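Local coordinates for protein chymotrypsin (Cellulomonas bogoriensis, PDB 2EA3) that probably cleaves peptide bonds within proteins as a serine endopeptidase of the chymotrypsin family, this chain being its trypsin-like protease domain, at residues F21-G26 with Y57-T62. Residues are numbered along the deposited sequence; the frame is centred on the assembly and turned at random.
Sequences FAVNGG and YAFVRT
G25 and T62 join the tip of a beta hairpin to the neighbouring strand 57-62, a compact example of how a two-residue turn is stitched into a barrel wall. The bond runs from T62 N to G25 O at 2.9 Å, nearly straight at 159°, with the donor tilted modestly from the carbonyl plane. It is the sole hydrogen bond between 21-26 and 57-62, and two CA-H···O contacts accompany it: R61 CA approaches the same G25 O, and G26 CA lies 3.2 Å from V60 O. T62 OG1 rests 3.3 Å from G26 CA. G26 faces R61 as an antiparallel, non-hydrogen-bonded pair with a CA-CA distance of 4.4 Å. A side chain on G26 would run into V60 O, so the close approach depends on glycine.

The turn itself is type II, from V23 to G26, closed by paired bonds, V23 N to G26 O and G26 N to V23 O. Its G25 has positive phi (93°), the conformation glycine commonly supplies in the third position.

Apolar contact comes from F59. CG is anti to the backbone N (chi1 165°), and the far end of the ring comes up to the hairpin: CE1 meets V23 CG2 at 3.6 Å, the two side chains crossing obliquely, CZ lies 3.8 Å from G25 O, and G26 N sits at the ring edge. An alanine here would probably leave V23 CG2 without its aromatic neighbour and open a gap beside the turn.

The hairpin links strand 14-23 to strand 26-29, and strand 26-29 lies between 14-23 and 57-62 in one of the two six-stranded antiparallel barrels of the chymotrypsin fold; F59 also touches Y176 of helix 169-176, and V60 packs on F47 of strand 45-51.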
loop_
_atom_site.group_PDB
_atom_site.type_symbol
_atom_site.label_atom_id
_atom_site.label_comp_id
_atom_site.label_asym_id
_atom_site.label_seq_id
_atom_site.Cartn_x
_atom_site.Cartn_y
_atom_site.Cartn_z
ATOM N N PHE A 21 -5.033 1.508 -1.322
ATOM C CA PHE A 21 -6.456 1.232 -1.467
ATOM C C PHE A 21 -7.213 2.524 -1.531
ATOM O O PHE A 21 -6.813 3.488 -0.905
ATOM C CB PHE A 21 -6.978 0.449 -0.271
ATOM C CG PHE A 21 -6.346 -0.888 -0.128
ATOM C CD1 PHE A 21 -6.772 -1.955 -0.939
ATOM C CD2 PHE A 21 -5.306 -1.081 0.784
ATOM C CE1 PHE A 21 -6.156 -3.202 -0.836
ATOM C CE2 PHE A 21 -4.688 -2.333 0.898
ATOM C CZ PHE A 21 -5.117 -3.391 0.091
ATOM N N ALA A 22 -8.325 2.507 -2.270
ATOM C CA ALA A 22 -9.258 3.625 -2.293
ATOM C C ALA A 22 -10.079 3.662 -1.004
ATOM O O ALA A 22 -10.573 2.641 -0.522
ATOM C CB ALA A 22 -10.169 3.509 -3.495
ATOM N N VAL A 23 -10.214 4.861 -0.469
ATOM C CA VAL A 23 -11.002 5.129 0.733
ATOM C C VAL A 23 -11.864 6.355 0.459
ATOM O O VAL A 23 -11.610 7.065 -0.504
ATOM C CB VAL A 23 -10.092 5.404 1.966
ATOM C CG1 VAL A 23 -9.243 4.158 2.308
ATOM C CG2 VAL A 23 -9.206 6.594 1.739
ATOM N N ASN A 24 -12.862 6.636 1.297
ATOM C CA ASN A 24 -13.634 7.871 1.097
ATOM C C ASN A 24 -12.675 9.049 1.066
ATOM O O ASN A 24 -11.883 9.230 2.000
ATOM C CB ASN A 24 -14.627 8.107 2.234
ATOM C CG ASN A 24 -15.795 7.152 2.205
ATOM O OD1 ASN A 24 -16.324 6.812 1.145
ATOM N ND2 ASN A 24 -16.221 6.733 3.384
ATOM N N GLY A 25 -12.712 9.815 -0.023
ATOM C CA GLY A 25 -11.905 11.040 -0.136
ATOM C C GLY A 25 -10.546 10.905 -0.794
ATOM O O GLY A 25 -9.880 11.902 -1.045
ATOM N N GLY A 26 -10.126 9.683 -1.101
ATOM C CA GLY A 26 -8.843 9.510 -1.756
ATOM C C GLY A 26 -8.310 8.109 -1.613
ATOM O O GLY A 26 -9.039 7.153 -1.783
ATOM N N TYR A 57 2.496 5.068 7.059
ATOM C CA TYR A 57 1.221 5.261 6.378
ATOM C C TYR A 57 0.963 6.693 6.002
ATOM O O TYR A 57 1.501 7.608 6.618
ATOM C CB TYR A 57 0.019 4.703 7.162
ATOM C CG TYR A 57 -0.257 5.284 8.542
ATOM C CD1 TYR A 57 -0.022 4.533 9.691
ATOM C CD2 TYR A 57 -0.757 6.588 8.698
ATOM C CE1 TYR A 57 -0.281 5.072 10.988
ATOM C CE2 TYR A 57 -1.038 7.119 9.981
ATOM C CZ TYR A 57 -0.806 6.361 11.106
ATOM O OH TYR A 57 -1.077 6.906 12.357
ATOM N N ALA A 58 0.099 6.856 5.007
ATOM C CA ALA A 58 -0.310 8.175 4.547
ATOM C C ALA A 58 -1.650 8.095 3.871
ATOM O O ALA A 58 -2.060 7.038 3.402
ATOM C CB ALA A 58 0.738 8.777 3.613
ATOM N N PHE A 59 -2.323 9.234 3.819
ATOM C CA PHE A 59 -3.592 9.362 3.139
ATOM C C PHE A 59 -3.415 10.476 2.128
ATOM O O PHE A 59 -2.924 11.559 2.476
ATOM C CB PHE A 59 -4.685 9.742 4.156
ATOM C CG PHE A 59 -5.959 10.252 3.530
ATOM C CD1 PHE A 59 -6.671 9.483 2.609
ATOM C CD2 PHE A 59 -6.454 11.508 3.884
ATOM C CE1 PHE A 59 -7.852 9.962 2.038
ATOM C CE2 PHE A 59 -7.643 11.991 3.291
ATOM C CZ PHE A 59 -8.335 11.208 2.389
ATOM N N VAL A 60 -3.831 10.219 0.888
ATOM C CA VAL A 60 -3.763 11.229 -0.168
ATOM C C VAL A 60 -5.194 11.590 -0.549
ATOM O O VAL A 60 -5.969 10.725 -0.958
ATOM C CB VAL A 60 -2.941 10.718 -1.397
ATOM C CG1 VAL A 60 -2.971 11.749 -2.577
ATOM C CG2 VAL A 60 -1.508 10.387 -0.992
ATOM N N ARG A 61 -5.562 12.857 -0.357
ATOM C CA ARG A 61 -6.901 13.321 -0.714
ATOM C C ARG A 61 -6.942 13.615 -2.200
ATOM O O ARG A 61 -6.074 14.311 -2.716
ATOM C CB ARG A 61 -7.293 14.592 0.061
ATOM C CG ARG A 61 -8.750 15.029 -0.196
ATOM C CD ARG A 61 -8.932 16.535 -0.044
ATOM N NE ARG A 61 -10.287 16.985 -0.419
ATOM C CZ ARG A 61 -10.643 17.476 -1.616
ATOM N NH1 ARG A 61 -9.759 17.617 -2.609
ATOM N NH2 ARG A 61 -11.904 17.845 -1.816
ATOM N N THR A 62 -7.950 13.077 -2.874
ATOM C CA THR A 62 -8.154 13.316 -4.303
ATOM C C THR A 62 -9.424 14.166 -4.461
ATOM O O THR A 62 -10.253 14.261 -3.553
ATOM C CB THR A 62 -8.311 11.982 -5.102
ATOM O OG1 THR A 62 -9.400 11.236 -4.559
ATOM C CG2 THR A 62 -7.037 11.128 -5.040
#